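PDB 3VSF: ricin B lectin from Clostridium thermocellum, which is an exo-beta-1,3-galactanase of glycoside hydrolase family 43, cutting beta-1,3-galactan from chain ends and carrying a galactose-binding beta-trefoil lectin domain. Local coordinates for residues 450-453 with 457-460; 263-268 with 272-277; 335-340 with 436-441; 186-191 with 289-294. All blocks are in the same frame, centred on the assembly; numbering follows the deposited sequence.

Contact 1. Residues 450-453 with 457-460; sequences TDIG and YKIS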
loop_
_atom_site.group_PDB
_atom_site.type_symbol
_atom_site.label_atom_id
_atom_site.label_comp_id
_atom_site.label_asym_id
_atom_site.label_seq_id
_atom_site.Cartn_x
_atom_site.Cartn_y
_atom_site.Cartn_z
ATOM N N THR A 450 0.896 5.887 -32.344
ATOM C CA THR A 450 0.228 6.216 -33.595
ATOM C C THR A 450 1.099 5.822 -34.783
ATOM O O THR A 450 2.150 6.417 -35.018
ATOM C CB THR A 450 -0.091 7.719 -33.683
ATOM O OG1 THR A 450 -0.741 8.143 -32.478
ATOM C CG2 THR A 450 -0.994 8.004 -34.873
ATOM N N ASP A 451 0.657 4.812 -35.526
ATOM C CA ASP A 451 1.402 4.322 -36.681
ATOM C C ASP A 451 1.499 5.386 -37.771
ATOM O O ASP A 451 0.486 5.923 -38.218
ATOM C CB ASP A 451 0.749 3.053 -37.239
ATOM C CG ASP A 451 1.501 2.481 -38.429
ATOM O OD1 ASP A 451 2.397 1.636 -38.219
ATOM O OD2 ASP A 451 1.193 2.873 -39.575
ATOM N N ILE A 452 2.724 5.688 -38.188
ATOM C CA ILE A 452 2.952 6.652 -39.259
ATOM C C ILE A 452 3.515 5.964 -40.500
ATOM O O ILE A 452 3.739 6.604 -41.529
ATOM C CB ILE A 452 3.900 7.783 -38.819
ATOM C CG1 ILE A 452 5.234 7.210 -38.340
ATOM C CG2 ILE A 452 3.258 8.620 -37.726
ATOM C CD1 ILE A 452 6.194 8.254 -37.816
ATOM N N GLY A 453 3.744 4.659 -40.393
ATOM C CA GLY A 453 4.220 3.872 -41.515
ATOM C C GLY A 453 5.656 3.407 -41.372
ATOM O O GLY A 453 6.455 4.023 -40.665
ATOM N N TYR A 457 6.391 5.030 -35.141
ATOM C CA TYR A 457 5.221 5.539 -34.436
ATOM C C TYR A 457 5.462 6.924 -33.848
ATOM O O TYR A 457 6.606 7.335 -33.644
ATOM C CB TYR A 457 4.822 4.589 -33.303
ATOM C CG TYR A 457 4.512 3.174 -33.738
ATOM C CD1 TYR A 457 3.233 2.816 -34.143
ATOM C CD2 TYR A 457 5.495 2.193 -33.727
ATOM C CE1 TYR A 457 2.944 1.523 -34.536
ATOM C CE2 TYR A 457 5.215 0.896 -34.118
ATOM C CZ TYR A 457 3.938 0.568 -34.522
ATOM O OH TYR A 457 3.654 -0.722 -34.913
ATOM N N LYS A 458 4.372 7.638 -33.581
ATOM C CA LYS A 458 4.422 8.864 -32.795
ATOM C C LYS A 458 3.828 8.578 -31.422
ATOM O O LYS A 458 2.619 8.394 -31.286
ATOM C CB LYS A 458 3.648 9.993 -33.479
ATOM C CG LYS A 458 4.302 10.527 -34.744
ATOM C CD LYS A 458 3.581 11.763 -35.261
ATOM C CE LYS A 458 2.121 11.466 -35.564
ATOM N NZ LYS A 458 1.398 12.671 -36.058
ATOM N N ILE A 459 4.685 8.533 -30.408
ATOM C CA ILE A 459 4.250 8.191 -29.059
ATOM C C ILE A 459 3.834 9.434 -28.279
ATOM O O ILE A 459 4.680 10.189 -27.798
ATOM C CB ILE A 459 5.356 7.446 -28.293
ATOM C CG1 ILE A 459 5.974 6.362 -29.180
ATOM C CG2 ILE A 459 4.804 6.849 -27.009
ATOM C CD1 ILE A 459 7.149 5.650 -28.551
ATOM N N SER A 460 2.527 9.638 -28.156
ATOM C CA SER A 460 1.992 10.825 -27.498
ATOM C C SER A 460 1.523 10.536 -26.075
ATOM O O SER A 460 0.953 9.481 -25.798
ATOM C CB SER A 460 0.838 11.414 -28.313
ATOM O OG SER A 460 -0.205 10.469 -28.478
#
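Y457 packs against D451 in the close part of this contact. The ring of Y457 lies alongside D451, the residue after T450. Its CG stands anti to its own carbonyl carbon (chi1 -58°), and this swings CD1 to 3.5 Å from D451 CA. The D451 carboxylate meets the far part of the ring obliquely, with OD1 3.7 Å from CE1 of Y457. The carboxylate and ring planes are steeply inclined to each other.

Beside this, T450 and K458 are paired only loosely through their backbones. K458 N bonds to T450 O, 2.9 Å long with 161° at the hydrogen. The return bond, T450 N to K458 O, is longer at 3.2 Å and bent, at 143°. T450 O has a second neighbour in the CA-H of Y457, with Y457 CA 3.2 Å away.

The two strands, 447-453 and 456-461, form an antiparallel beta hairpin of the lectin domain, a ricin-type beta-trefoil. Y457 also bonds through its backbone to W494, on the next strand of the sheet.

Toward the turn the contact is open to solvent. The bonded pairing does not continue at I452, whose CG1 comes no nearer than 4.0 Å to Y457 N. Its CG2 methyl touches the K458 chain at CG, 3.7 Å away, and also at CE. The two side chains cross at about a right angle, and the bend in the lysine between CD and CG curls its chain around this methyl. The lysine's charged end goes elsewhere: NZ forms a salt bridge with D486. D451 and I452 are both solvent-exposed.

Contact 2. Residues 263-268 with 272-277; sequences YAYSKD and GWSQLY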
loop_
_atom_site.group_PDB
_atom_site.type_symbol
_atom_site.label_atom_id
_atom_site.label_comp_id
_atom_site.label_asym_id
_atom_site.label_seq_id
_atom_site.Cartn_x
_atom_site.Cartn_y
_atom_site.Cartn_z
ATOM N N TYR A 263 3.573 9.165 5.429
ATOM C CA TYR A 263 4.418 8.350 6.291
ATOM C C TYR A 263 5.453 9.196 7.020
ATOM O O TYR A 263 5.733 10.330 6.629
ATOM C CB TYR A 263 5.112 7.246 5.487
ATOM C CG TYR A 263 6.237 7.735 4.599
ATOM C CD1 TYR A 263 5.999 8.107 3.282
ATOM C CD2 TYR A 263 7.540 7.815 5.075
ATOM C CE1 TYR A 263 7.026 8.551 2.466
ATOM C CE2 TYR A 263 8.572 8.257 4.268
ATOM C CZ TYR A 263 8.308 8.623 2.964
ATOM O OH TYR A 263 9.332 9.064 2.158
ATOM N N ALA A 264 6.018 8.633 8.082
ATOM C CA ALA A 264 7.068 9.297 8.839
ATOM C C ALA A 264 8.009 8.256 9.425
ATOM O O ALA A 264 7.673 7.074 9.497
ATOM C CB ALA A 264 6.470 10.156 9.938
ATOM N N TYR A 265 9.191 8.695 9.844
ATOM C CA TYR A 265 10.188 7.780 10.380
ATOM C C TYR A 265 10.851 8.343 11.631
ATOM O O TYR A 265 10.792 9.544 11.893
ATOM C CB TYR A 265 11.246 7.466 9.320
ATOM C CG TYR A 265 11.916 8.694 8.747
ATOM C CD1 TYR A 265 13.117 9.160 9.267
ATOM C CD2 TYR A 265 11.347 9.389 7.690
ATOM C CE1 TYR A 265 13.732 10.282 8.748
ATOM C CE2 TYR A 265 11.955 10.513 7.165
ATOM C CZ TYR A 265 13.146 10.955 7.698
ATOM O OH TYR A 265 13.753 12.073 7.176
ATOM N N SER A 266 11.481 7.462 12.399
ATOM C CA SER A 266 12.168 7.858 13.620
ATOM C C SER A 266 13.050 6.725 14.131
ATOM O O SER A 266 12.736 5.550 13.945
ATOM C CB SER A 266 11.157 8.256 14.698
ATOM O OG SER A 266 11.814 8.662 15.887
ATOM N N LYS A 267 14.157 7.086 14.770
ATOM C CA LYS A 267 15.059 6.099 15.344
ATOM C C LYS A 267 14.507 5.580 16.667
ATOM O O LYS A 267 14.850 4.484 17.109
ATOM C CB LYS A 267 16.451 6.698 15.546
ATOM C CG LYS A 267 17.099 7.207 14.268
ATOM C CD LYS A 267 18.488 7.766 14.536
ATOM C CE LYS A 267 19.150 8.245 13.253
ATOM N NZ LYS A 267 20.531 8.747 13.494
ATOM N N ASP A 268 13.645 6.376 17.292
ATOM C CA ASP A 268 13.043 6.010 18.570
ATOM C C ASP A 268 11.532 6.228 18.552
ATOM O O ASP A 268 11.039 7.165 17.925
ATOM C CB ASP A 268 13.674 6.818 19.707
ATOM C CG ASP A 268 15.164 6.567 19.843
ATOM O OD1 ASP A 268 15.596 5.414 19.632
ATOM O OD2 ASP A 268 15.903 7.523 20.162
ATOM N N GLY A 272 11.805 11.896 18.115
ATOM C CA GLY A 272 12.679 11.908 16.957
ATOM C C GLY A 272 11.942 11.652 15.657
ATOM O O GLY A 272 12.563 11.434 14.616
ATOM N N TRP A 273 10.616 11.677 15.715
ATOM C CA TRP A 273 9.798 11.454 14.528
ATOM C C TRP A 273 9.926 12.602 13.533
ATOM O O TRP A 273 10.055 13.763 13.921
ATOM C CB TRP A 273 8.334 11.234 14.912
ATOM C CG TRP A 273 8.074 9.881 15.496
ATOM C CD1 TRP A 273 8.107 9.537 16.816
ATOM C CD2 TRP A 273 7.749 8.685 14.777
ATOM N NE1 TRP A 273 7.818 8.202 16.964
ATOM C CE2 TRP A 273 7.595 7.656 15.727
ATOM C CE3 TRP A 273 7.571 8.386 13.423
ATOM C CZ2 TRP A 273 7.272 6.349 15.366
ATOM C CZ3 TRP A 273 7.249 7.088 13.067
ATOM C CH2 TRP A 273 7.104 6.087 14.035
ATOM N N SER A 274 9.891 12.266 12.248
ATOM C CA SER A 274 10.034 13.260 11.191
ATOM C C SER A 274 8.691 13.879 10.836
ATOM O O SER A 274 7.674 13.591 11.468
ATOM C CB SER A 274 10.650 12.624 9.944
ATOM O OG SER A 274 9.779 11.655 9.385
ATOM N N GLN A 275 8.695 14.734 9.820
ATOM C CA GLN A 275 7.467 15.312 9.298
ATOM C C GLN A 275 6.773 14.300 8.393
ATOM O O GLN A 275 7.322 13.236 8.109
ATOM C CB GLN A 275 7.768 16.599 8.528
ATOM C CG GLN A 275 8.930 16.477 7.553
ATOM C CD GLN A 275 9.212 17.771 6.815
ATOM O OE1 GLN A 275 8.449 18.180 5.939
ATOM N NE2 GLN A 275 10.314 18.426 7.168
ATOM N N LEU A 276 5.568 14.630 7.944
ATOM C CA LEU A 276 4.805 13.729 7.088
ATOM C C LEU A 276 5.245 13.837 5.633
ATOM O O LEU A 276 5.378 14.935 5.094
ATOM C CB LEU A 276 3.303 14.005 7.206
ATOM C CG LEU A 276 2.619 13.641 8.528
ATOM C CD1 LEU A 276 2.866 12.180 8.883
ATOM C CD2 LEU A 276 3.074 14.558 9.653
ATOM N N TYR A 277 5.474 12.688 5.004
ATOM C CA TYR A 277 5.838 12.642 3.593
ATOM C C TYR A 277 4.781 11.888 2.795
ATOM O O TYR A 277 4.356 10.801 3.186
ATOM C CB TYR A 277 7.206 11.986 3.406
ATOM C CG TYR A 277 8.350 12.752 4.032
ATOM C CD1 TYR A 277 8.895 13.861 3.401
ATOM C CD2 TYR A 277 8.888 12.360 5.251
ATOM C CE1 TYR A 277 9.942 14.564 3.968
ATOM C CE2 TYR A 277 9.935 13.057 5.826
ATOM C CZ TYR A 277 10.459 14.156 5.180
ATOM O OH TYR A 277 11.502 14.853 5.747
#
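S274 sits over one face of the Y265 ring. Its CB is 3.8 Å from the ring centroid in a CH-pi contact, and its OG lies above the rim. The same OG accepts a nearly linear bond from Y265 N (3.1 Å, 172°) and gives one to Q275 O. The serine torsion, chi1 65°, sets OG between its own N and carbonyl carbon, where it can serve both. Y265 O in turn takes the bond from S274 N, at 2.9 Å, so backbone and side chain both tie these residues together.

Two more rings have a CB over one face. Y277 CB lies 3.8 Å from the centroid of the Y263 ring. S266 CB lies 3.6 Å from the centroid of the five-membered ring of W273, whose NE1 bonds to L269 O. The edge of the indole faces A264 O, with CZ3 nearest.

The Y265 and Y277 rings meet rim to rim. Their planes are only 13° apart, and CE2 of Y265 is 3.5 Å from CE2 of Y277. With Y263 they make an aromatic cluster. Y263 and Y277 also exchange two backbone bonds, each 2.9 Å between N and O, as an antiparallel hydrogen-bonded pair.

Strands 261-266 and 277-279 are joined by this returning loop at the outer edge of a four-stranded antiparallel sheet, a blade of the beta-propeller typical of family 43 glycosidases.

Contact 3. Residues 335-340 with 436-441; sequences TLELPY and QYTSNG
As modelled, the CG2 methyl of T438 sits over one face of the E337 carboxylate, but too close to be trusted, so the detail is doubtful. E337 reaches across as an extended chain, with CG anti to its N (chi1 157°). At its end, OE2 makes a salt bridge with R419, which pairs its charge. The Y340 ring meets the ring of Y285 outside the two segments, with the planes at about 50°.

The polar bonds lie between Y340 and S439. Y340 N gives a bond of 2.9 Å to S439 O, coming from well above the carbonyl plane. S439 OG returns one of 3.1 Å to Y340 O. The serine OG is anti to its backbone N, which brings it to that carbonyl, and it also bonds to K411 NZ. P339 packs against the same S439 O, with CB 3.6 Å away and CA closer.

This is a junction of two domains. Segment 335-340 includes the outermost strand of the last propeller blade, and segment 436-441 leads out of a strand of the beta-trefoil lectin domain. N440, next to S439, belongs to the galactose-binding site seen in this protein, although no galactose is bound to this chain in the model. Q445 holds the backbone on both sides of S439: its NE2 bonds to T438 O, and its OE1 accepts from N440 N.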
loop_
_atom_site.group_PDB
_atom_site.type_symbol
_atom_site.label_atom_id
_atom_site.label_comp_id
_atom_site.label_asym_id
_atom_site.label_seq_id
_atom_site.Cartn_x
_atom_site.Cartn_y
_atom_site.Cartn_z
ATOM N N THR A 335 13.495 7.345 2.601
ATOM C CA THR A 335 12.676 7.502 1.403
ATOM C C THR A 335 11.897 6.232 1.075
ATOM O O THR A 335 12.484 5.190 0.787
ATOM C CB THR A 335 13.531 7.902 0.186
ATOM O OG1 THR A 335 14.261 9.098 0.484
ATOM C CG2 THR A 335 12.646 8.141 -1.028
ATOM N N LEU A 336 10.572 6.330 1.118
ATOM C CA LEU A 336 9.709 5.188 0.836
ATOM C C LEU A 336 8.909 5.390 -0.446
ATOM O O LEU A 336 8.633 6.519 -0.848
ATOM C CB LEU A 336 8.762 4.916 2.009
ATOM C CG LEU A 336 9.329 4.163 3.217
ATOM C CD1 LEU A 336 10.498 4.908 3.839
ATOM C CD2 LEU A 336 8.237 3.922 4.251
ATOM N N GLU A 337 8.536 4.282 -1.078
ATOM C CA GLU A 337 7.797 4.311 -2.333
ATOM C C GLU A 337 6.642 3.319 -2.303
ATOM O O GLU A 337 6.799 2.186 -1.850
ATOM C CB GLU A 337 8.730 3.987 -3.502
ATOM C CG GLU A 337 8.026 3.460 -4.744
ATOM C CD GLU A 337 8.998 2.932 -5.786
ATOM O OE1 GLU A 337 8.598 2.066 -6.594
ATOM O OE2 GLU A 337 10.161 3.387 -5.804
ATOM N N LEU A 338 5.482 3.750 -2.787
ATOM C CA LEU A 338 4.311 2.884 -2.842
ATOM C C LEU A 338 3.673 2.954 -4.227
ATOM O O LEU A 338 2.788 3.773 -4.468
ATOM C CB LEU A 338 3.304 3.274 -1.756
ATOM C CG LEU A 338 2.194 2.277 -1.412
ATOM C CD1 LEU A 338 1.011 2.404 -2.360
ATOM C CD2 LEU A 338 2.730 0.851 -1.392
ATOM N N PRO A 339 4.135 2.093 -5.144
ATOM C CA PRO A 339 3.668 2.077 -6.533
ATOM C C PRO A 339 2.347 1.337 -6.682
ATOM O O PRO A 339 2.036 0.471 -5.865
ATOM C CB PRO A 339 4.774 1.304 -7.249
ATOM C CG PRO A 339 5.266 0.349 -6.216
ATOM C CD PRO A 339 5.177 1.081 -4.901
ATOM N N TYR A 340 1.581 1.676 -7.712
ATOM C CA TYR A 340 0.335 0.974 -7.992
ATOM C C TYR A 340 0.458 0.076 -9.216
ATOM O O TYR A 340 0.691 0.551 -10.328
ATOM C CB TYR A 340 -0.821 1.954 -8.192
ATOM C CG TYR A 340 -2.093 1.284 -8.664
ATOM C CD1 TYR A 340 -2.949 0.660 -7.764
ATOM C CD2 TYR A 340 -2.434 1.267 -10.010
ATOM C CE1 TYR A 340 -4.111 0.042 -8.192
ATOM C CE2 TYR A 340 -3.594 0.651 -10.447
ATOM C CZ TYR A 340 -4.428 0.041 -9.534
ATOM O OH TYR A 340 -5.582 -0.571 -9.965
ATOM N N GLN A 436 12.194 8.214 -15.612
ATOM C CA GLN A 436 11.604 6.960 -15.164
ATOM C C GLN A 436 11.149 7.142 -13.722
ATOM O O GLN A 436 11.922 7.582 -12.872
ATOM C CB GLN A 436 12.599 5.802 -15.279
ATOM C CG GLN A 436 13.801 5.905 -14.354
ATOM C CD GLN A 436 14.621 4.630 -14.326
ATOM O OE1 GLN A 436 14.315 3.667 -15.030
ATOM N NE2 GLN A 436 15.666 4.616 -13.509
ATOM N N TYR A 437 9.890 6.823 -13.450
ATOM C CA TYR A 437 9.329 7.057 -12.127
ATOM C C TYR A 437 8.473 5.883 -11.673
ATOM O O TYR A 437 8.037 5.068 -12.485
ATOM C CB TYR A 437 8.502 8.345 -12.127
ATOM C CG TYR A 437 8.305 8.957 -10.759
ATOM C CD1 TYR A 437 9.341 9.627 -10.121
ATOM C CD2 TYR A 437 7.080 8.878 -10.109
ATOM C CE1 TYR A 437 9.166 10.192 -8.872
ATOM C CE2 TYR A 437 6.895 9.441 -8.859
ATOM C CZ TYR A 437 7.941 10.097 -8.246
ATOM O OH TYR A 437 7.764 10.660 -7.002
ATOM N N THR A 438 8.240 5.804 -10.368
ATOM C CA THR A 438 7.400 4.760 -9.798
ATOM C C THR A 438 6.010 4.826 -10.415
ATOM O O THR A 438 5.465 5.910 -10.616
ATOM C CB THR A 438 7.279 4.918 -8.274
ATOM O OG1 THR A 438 6.222 5.836 -7.969
ATOM C CG2 THR A 438 8.580 5.443 -7.691
ATOM N N SER A 439 5.439 3.667 -10.723
ATOM C CA SER A 439 4.103 3.619 -11.305
ATOM C C SER A 439 3.080 4.169 -10.317
ATOM O O SER A 439 3.057 3.773 -9.153
ATOM C CB SER A 439 3.739 2.189 -11.706
ATOM O OG SER A 439 2.468 2.144 -12.331
ATOM N N ASN A 440 2.238 5.085 -10.784
ATOM C CA ASN A 440 1.243 5.708 -9.917
ATOM C C ASN A 440 -0.081 5.985 -10.625
ATOM O O ASN A 440 -0.866 6.826 -10.183
ATOM C CB ASN A 440 1.795 6.994 -9.301
ATOM C CG ASN A 440 2.240 7.999 -10.346
ATOM O OD1 ASN A 440 1.689 8.056 -11.445
ATOM N ND2 ASN A 440 3.245 8.796 -10.006
ATOM N N GLY A 441 -0.319 5.277 -11.723
ATOM C CA GLY A 441 -1.570 5.386 -12.451
ATOM C C GLY A 441 -1.817 6.755 -13.054
ATOM O O GLY A 441 -2.890 7.015 -13.601
#

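Contact 4. Residues 186-191 with 289-294; sequences DCNVFV and PTFIIP
N188 and F291 meet near the centre of the five-bladed beta-propeller, where the innermost strands of two different blades face each other. Strand 187-191 and segment 289-294 of strand 288-296 run nearly parallel, 8° apart, with their axes 8.4 Å from each other. That is too wide for backbone pairing, and the contact is made mainly by the side chains of N188 and F291.

The amide of N188 comes to the edge of the F291 ring. OD1 lies 3.2 Å from CD1 of F291, close to the ring plane, and equally near CE1. The amide and ring planes are 36° apart. V189 O approaches the same edge more distantly, 4.1 Å from F291 CE1. The F291 side chain has CG anti to its backbone N (chi1 -163°), and this carries the ring end toward strand 187-191.

Both ends of the N188 amide have partners. OD1 accepts a bond from V189 N, 2.8 Å long and on a lone pair. ND2 bonds to P237 O, at the start of the blade between the two. T290 and F291 both face M306 and form a classic beta bulge.

The contact joins the first strands of two blades of the five-bladed beta-propeller, the fold of family 43 glycosidases.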
loop_
_atom_site.group_PDB
_atom_site.type_symbol
_atom_site.label_atom_id
_atom_site.label_comp_id
_atom_site.label_asym_id
_atom_site.label_seq_id
_atom_site.Cartn_x
_atom_site.Cartn_y
_atom_site.Cartn_z
ATOM N N ASP A 186 -9.656 4.328 15.195
ATOM C CA ASP A 186 -8.770 3.608 14.286
ATOM C C ASP A 186 -7.491 3.207 15.009
ATOM O O ASP A 186 -6.823 4.045 15.613
ATOM C CB ASP A 186 -8.447 4.456 13.054
ATOM C CG ASP A 186 -9.635 4.607 12.123
ATOM O OD1 ASP A 186 -10.784 4.489 12.599
ATOM O OD2 ASP A 186 -9.419 4.844 10.915
ATOM N N CYS A 187 -7.152 1.923 14.946
ATOM C CA CYS A 187 -6.046 1.394 15.734
ATOM C C CYS A 187 -5.163 0.423 14.956
ATOM O O CYS A 187 -5.435 0.104 13.798
ATOM C CB CYS A 187 -6.583 0.694 16.980
ATOM S SG CYS A 187 -7.611 -0.745 16.613
ATOM N N ASN A 188 -4.105 -0.044 15.613
ATOM C CA ASN A 188 -3.195 -1.026 15.038
ATOM C C ASN A 188 -2.191 -1.504 16.085
ATOM O O ASN A 188 -1.943 -0.814 17.072
ATOM C CB ASN A 188 -2.463 -0.440 13.830
ATOM C CG ASN A 188 -2.134 -1.486 12.783
ATOM O OD1 ASN A 188 -1.939 -2.659 13.102
ATOM N ND2 ASN A 188 -2.077 -1.067 11.525
ATOM N N VAL A 189 -1.620 -2.686 15.869
ATOM C CA VAL A 189 -0.678 -3.260 16.825
ATOM C C VAL A 189 0.721 -3.408 16.236
ATOM O O VAL A 189 0.890 -3.490 15.019
ATOM C CB VAL A 189 -1.153 -4.632 17.334
ATOM C CG1 VAL A 189 -2.486 -4.498 18.053
ATOM C CG2 VAL A 189 -1.261 -5.617 16.181
ATOM N N PHE A 190 1.722 -3.447 17.111
ATOM C CA PHE A 190 3.110 -3.585 16.689
ATOM C C PHE A 190 3.954 -4.294 17.745
ATOM O O PHE A 190 3.855 -3.997 18.936
ATOM C CB PHE A 190 3.711 -2.214 16.374
ATOM C CG PHE A 190 5.207 -2.224 16.244
ATOM C CD1 PHE A 190 6.008 -1.764 17.276
ATOM C CD2 PHE A 190 5.814 -2.697 15.091
ATOM C CE1 PHE A 190 7.385 -1.772 17.161
ATOM C CE2 PHE A 190 7.190 -2.708 14.971
ATOM C CZ PHE A 190 7.977 -2.245 16.007
ATOM N N VAL A 191 4.786 -5.231 17.297
ATOM C CA VAL A 191 5.683 -5.956 18.189
ATOM C C VAL A 191 7.129 -5.566 17.902
ATOM O O VAL A 191 7.643 -5.821 16.813
ATOM C CB VAL A 191 5.534 -7.478 18.021
ATOM C CG1 VAL A 191 6.314 -8.207 19.105
ATOM C CG2 VAL A 191 4.067 -7.874 18.057
ATOM N N PRO A 289 -5.036 2.649 3.815
ATOM C CA PRO A 289 -4.090 1.720 4.441
ATOM C C PRO A 289 -4.708 1.017 5.641
ATOM O O PRO A 289 -5.448 1.640 6.403
ATOM C CB PRO A 289 -2.944 2.636 4.894
ATOM C CG PRO A 289 -3.535 4.009 4.939
ATOM C CD PRO A 289 -4.546 4.037 3.838
ATOM N N THR A 290 -4.414 -0.269 5.802
ATOM C CA THR A 290 -4.964 -1.031 6.914
ATOM C C THR A 290 -3.880 -1.769 7.694
ATOM O O THR A 290 -3.972 -1.903 8.914
ATOM C CB THR A 290 -6.046 -2.030 6.446
ATOM O OG1 THR A 290 -6.704 -2.597 7.586
ATOM C CG2 THR A 290 -5.429 -3.142 5.613
ATOM N N PHE A 291 -2.853 -2.240 6.993
ATOM C CA PHE A 291 -1.773 -2.974 7.646
ATOM C C PHE A 291 -0.581 -3.220 6.723
ATOM O O PHE A 291 -0.734 -3.316 5.506
ATOM C CB PHE A 291 -2.293 -4.303 8.197
ATOM C CG PHE A 291 -1.385 -4.931 9.208
ATOM C CD1 PHE A 291 -1.259 -4.387 10.475
ATOM C CD2 PHE A 291 -0.658 -6.066 8.896
ATOM C CE1 PHE A 291 -0.424 -4.962 11.411
ATOM C CE2 PHE A 291 0.175 -6.645 9.829
ATOM C CZ PHE A 291 0.294 -6.093 11.088
ATOM N N ILE A 292 0.604 -3.325 7.316
ATOM C CA ILE A 292 1.832 -3.560 6.561
ATOM C C ILE A 292 2.717 -4.597 7.252
ATOM O O ILE A 292 3.214 -4.362 8.352
ATOM C CB ILE A 292 2.640 -2.258 6.382
ATOM C CG1 ILE A 292 1.817 -1.212 5.628
ATOM C CG2 ILE A 292 3.946 -2.536 5.653
ATOM C CD1 ILE A 292 2.507 0.128 5.491
ATOM N N ILE A 293 2.911 -5.743 6.603
ATOM C CA ILE A 293 3.761 -6.798 7.154
ATOM C C ILE A 293 4.967 -7.113 6.277
ATOM O O ILE A 293 4.882 -7.076 5.050
ATOM C CB ILE A 293 2.982 -8.110 7.395
ATOM C CG1 ILE A 293 1.731 -8.167 6.516
ATOM C CG2 ILE A 293 2.632 -8.263 8.866
ATOM C CD1 ILE A 293 2.028 -8.312 5.041
ATOM N N PRO A 294 6.103 -7.423 6.916
ATOM C CA PRO A 294 7.311 -7.859 6.210
ATOM C C PRO A 294 7.159 -9.293 5.714
ATOM O O PRO A 294 6.868 -10.187 6.508
ATOM C CB PRO A 294 8.396 -7.801 7.294
ATOM C CG PRO A 294 7.810 -6.984 8.408
ATOM C CD PRO A 294 6.344 -7.244 8.356
#

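In the fold
From the N terminus, the first segment met is 186-191. Contact 4 returns to it at 289-294, spanning the third and fifth propeller blades across the axis. Contact 2 falls wholly within that span and makes a short local closure in the fourth blade. Contact 3 opens after both, at 335-340, and closes at 436-441, joining propeller to lectin domain. Contact 1 follows in the trefoil as a local hairpin. No two contacts cross. Contacts 2 and 3 touch directly, through Y263 OH and L336 N. Contact 1 is remote, its centre about 27 Å from that of contact 3 and about 47 Å from that of contact 4.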